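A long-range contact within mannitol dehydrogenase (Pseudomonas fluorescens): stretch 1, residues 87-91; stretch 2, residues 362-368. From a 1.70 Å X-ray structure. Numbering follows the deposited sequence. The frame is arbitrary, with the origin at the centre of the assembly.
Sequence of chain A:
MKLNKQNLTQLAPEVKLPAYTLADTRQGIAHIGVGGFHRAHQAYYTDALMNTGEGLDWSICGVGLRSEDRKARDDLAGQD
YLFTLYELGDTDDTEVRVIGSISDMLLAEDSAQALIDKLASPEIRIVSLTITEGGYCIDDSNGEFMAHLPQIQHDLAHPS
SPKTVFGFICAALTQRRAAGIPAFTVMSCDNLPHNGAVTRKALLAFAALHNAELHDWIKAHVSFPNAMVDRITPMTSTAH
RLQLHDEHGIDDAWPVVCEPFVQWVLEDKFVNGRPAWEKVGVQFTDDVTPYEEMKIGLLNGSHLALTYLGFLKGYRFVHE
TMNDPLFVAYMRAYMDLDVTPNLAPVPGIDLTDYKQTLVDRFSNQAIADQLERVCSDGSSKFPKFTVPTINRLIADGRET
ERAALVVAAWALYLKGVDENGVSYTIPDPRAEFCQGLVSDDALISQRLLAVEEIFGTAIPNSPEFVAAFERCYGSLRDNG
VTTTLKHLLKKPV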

# COMPACT_ATOMS: atom_id res chain seq x y z
N GLU A 87 -17.90 5.50 -2.15
CA GLU A 87 -17.05 6.41 -2.92
C GLU A 87 -17.30 7.84 -2.49
O GLU A 87 -18.43 8.25 -2.32
CB GLU A 87 -17.32 6.25 -4.44
CG GLU A 87 -16.93 4.87 -5.02
CD GLU A 87 -17.25 4.74 -6.50
OE1 GLU A 87 -18.07 5.57 -6.98
OE2 GLU A 87 -16.72 3.80 -7.16
N LEU A 88 -16.23 8.61 -2.28
CA LEU A 88 -16.37 10.00 -1.85
C LEU A 88 -15.56 10.90 -2.79
O LEU A 88 -14.39 10.66 -3.01
CB LEU A 88 -15.86 10.15 -0.42
CG LEU A 88 -16.59 9.33 0.66
CD1 LEU A 88 -15.72 9.24 1.93
CD2 LEU A 88 -17.93 9.97 0.94
N GLY A 89 -16.21 11.91 -3.37
CA GLY A 89 -15.52 12.81 -4.29
C GLY A 89 -16.28 14.14 -4.43
O GLY A 89 -17.45 14.21 -4.05
N ASP A 90 -15.63 15.18 -4.96
CA ASP A 90 -16.23 16.51 -5.13
C ASP A 90 -16.88 16.72 -6.48
O ASP A 90 -17.99 17.26 -6.58
CB ASP A 90 -15.19 17.62 -5.00
CG ASP A 90 -14.47 17.60 -3.71
OD1 ASP A 90 -15.00 17.09 -2.69
OD2 ASP A 90 -13.35 18.16 -3.69
N THR A 91 -16.12 16.41 -7.53
CA THR A 91 -16.58 16.52 -8.91
C THR A 91 -17.14 15.12 -9.05
O THR A 91 -16.75 14.33 -9.91
CB THR A 91 -15.36 16.81 -9.85
OG1 THR A 91 -14.28 15.90 -9.57
CG2 THR A 91 -14.85 18.23 -9.63
N PHE A 362 -5.63 14.69 -5.04
CA PHE A 362 -5.30 15.00 -3.65
C PHE A 362 -6.15 16.17 -3.11
O PHE A 362 -6.26 16.34 -1.91
CB PHE A 362 -3.83 15.44 -3.49
CG PHE A 362 -2.81 14.33 -3.62
CD1 PHE A 362 -1.47 14.62 -3.40
CD2 PHE A 362 -3.17 13.04 -3.97
CE1 PHE A 362 -0.48 13.63 -3.54
CE2 PHE A 362 -2.20 12.03 -4.13
CZ PHE A 362 -0.85 12.33 -3.91
N SER A 363 -6.72 16.98 -4.02
CA SER A 363 -7.55 18.13 -3.63
C SER A 363 -8.99 17.74 -3.33
O SER A 363 -9.80 18.58 -2.89
CB SER A 363 -7.51 19.20 -4.75
OG SER A 363 -6.16 19.63 -4.97
N ASN A 364 -9.31 16.46 -3.55
CA ASN A 364 -10.65 15.91 -3.26
C ASN A 364 -10.98 16.19 -1.77
O ASN A 364 -10.38 15.65 -0.84
CB ASN A 364 -10.61 14.40 -3.56
CG ASN A 364 -11.91 13.67 -3.25
OD1 ASN A 364 -12.81 14.19 -2.58
ND2 ASN A 364 -12.00 12.43 -3.73
N GLN A 365 -11.94 17.07 -1.52
CA GLN A 365 -12.22 17.41 -0.12
C GLN A 365 -13.13 16.40 0.55
O GLN A 365 -13.02 16.17 1.75
CB GLN A 365 -12.89 18.79 -0.02
CG GLN A 365 -12.26 19.87 -0.90
CD GLN A 365 -11.06 20.55 -0.27
OE1 GLN A 365 -11.15 21.06 0.86
NE2 GLN A 365 -9.92 20.58 -0.98
N ALA A 366 -14.01 15.79 -0.23
CA ALA A 366 -14.98 14.87 0.36
C ALA A 366 -14.37 13.59 0.93
O ALA A 366 -14.88 13.06 1.91
CB ALA A 366 -16.00 14.50 -0.69
N ILE A 367 -13.29 13.12 0.31
CA ILE A 367 -12.66 11.85 0.72
C ILE A 367 -12.05 11.86 2.11
O ILE A 367 -12.03 10.84 2.81
CB ILE A 367 -11.61 11.41 -0.36
CG1 ILE A 367 -11.17 9.93 -0.21
CG2 ILE A 367 -10.41 12.34 -0.28
CD1 ILE A 367 -12.31 8.91 -0.24
N ALA A 368 -11.53 13.00 2.54
CA ALA A 368 -10.97 13.10 3.88
C ALA A 368 -9.93 11.99 4.20
O ALA A 368 -10.03 11.24 5.18
CB ALA A 368 -12.11 13.12 4.94

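The hydrogen bonds across this contact centre on two side chains, one from each stretch, and each of them seeks out main-chain partners. Asp 90 reaches over to the turn that begins at Gln 365. Its CA-to-CB bond points sideways, but with chi1 in the m well at -58° the carboxylate comes closer, and its two oxygens receive the amide hydrogens of consecutive residues. Gln 365 N donates to Asp 90 OD2 at 2.8 Å, with an N-H...O angle of 176°, and Ala 366 N donates to Asp 90 OD1 at 3.0 Å, with a more bent angle of 142°. Residues 365-367 have helical phi/psi values, and the first amides of such a turn commonly lack an acceptor from the preceding main chain. Aspartate suits this position well: its side chain is short, and its two oxygens can each take one of two neighbouring N-H groups, while its negative charge complements the partial positive charge on both.

In the third bond the side chain comes from stretch 2, though the donor is again on that side. The CA-to-CB bond of Asn 364 also points sideways, yet in the t rotamer (chi1 177°) the amide end approaches stretch 1, where Asn 364 ND2 donates to the carbonyl oxygen Leu 88 O at 3.1 Å, with an angle of 174°, a nearly linear bond. The other half of the same amide serves its own stretch, for Ile 367 N donates to Asn 364 OD1 at 3.1 Å. Asparagine thus exploits both characters of its carboxamide, with the NH2 group spanning the gap and the oxygen accepting a bond from within its own turn. This matters in a buried setting, where a carbonyl left without a donor would be costly. A second side-chain bond within stretch 2 runs from Gln 365 NE2 to Ser 363 O at 2.8 Å, so the long glutamine chain folds back over its own backbone, its end leading away from stretch 1.

The apolar part of the contact is built around Leu 88, whose CA-to-CB bond points toward stretch 2 and which has more area covered by the other stretch than any other residue here. Leu 88 CB lies 3.8 Å from Ile 367 CD1, at van der Waals distance, and 4.4 Å from Ala 366 CB, a looser approach. Leucine and isoleucine, both buried, fill this region without polar groups on their side chains that would need partners. The methyl of Ala 366 points toward stretch 1 and sits close to both a backbone and a side-chain oxygen: Ala 366 CB is 3.7 Å from Gly 89 O and 3.4 Å from Asp 90 OD1.

Gly 89 contributes by backbone packing alone. Gly 89 CA lies 3.5 Å from Asn 364 OD1 and 5.1 Å from Ala 366 CA, so the chains run close at this point. An ideal CB on Gly 89 would point away from stretch 2 and lie 3.9 Å from Asn 364 ND2; the contact itself therefore does not reveal a steric need for glycine.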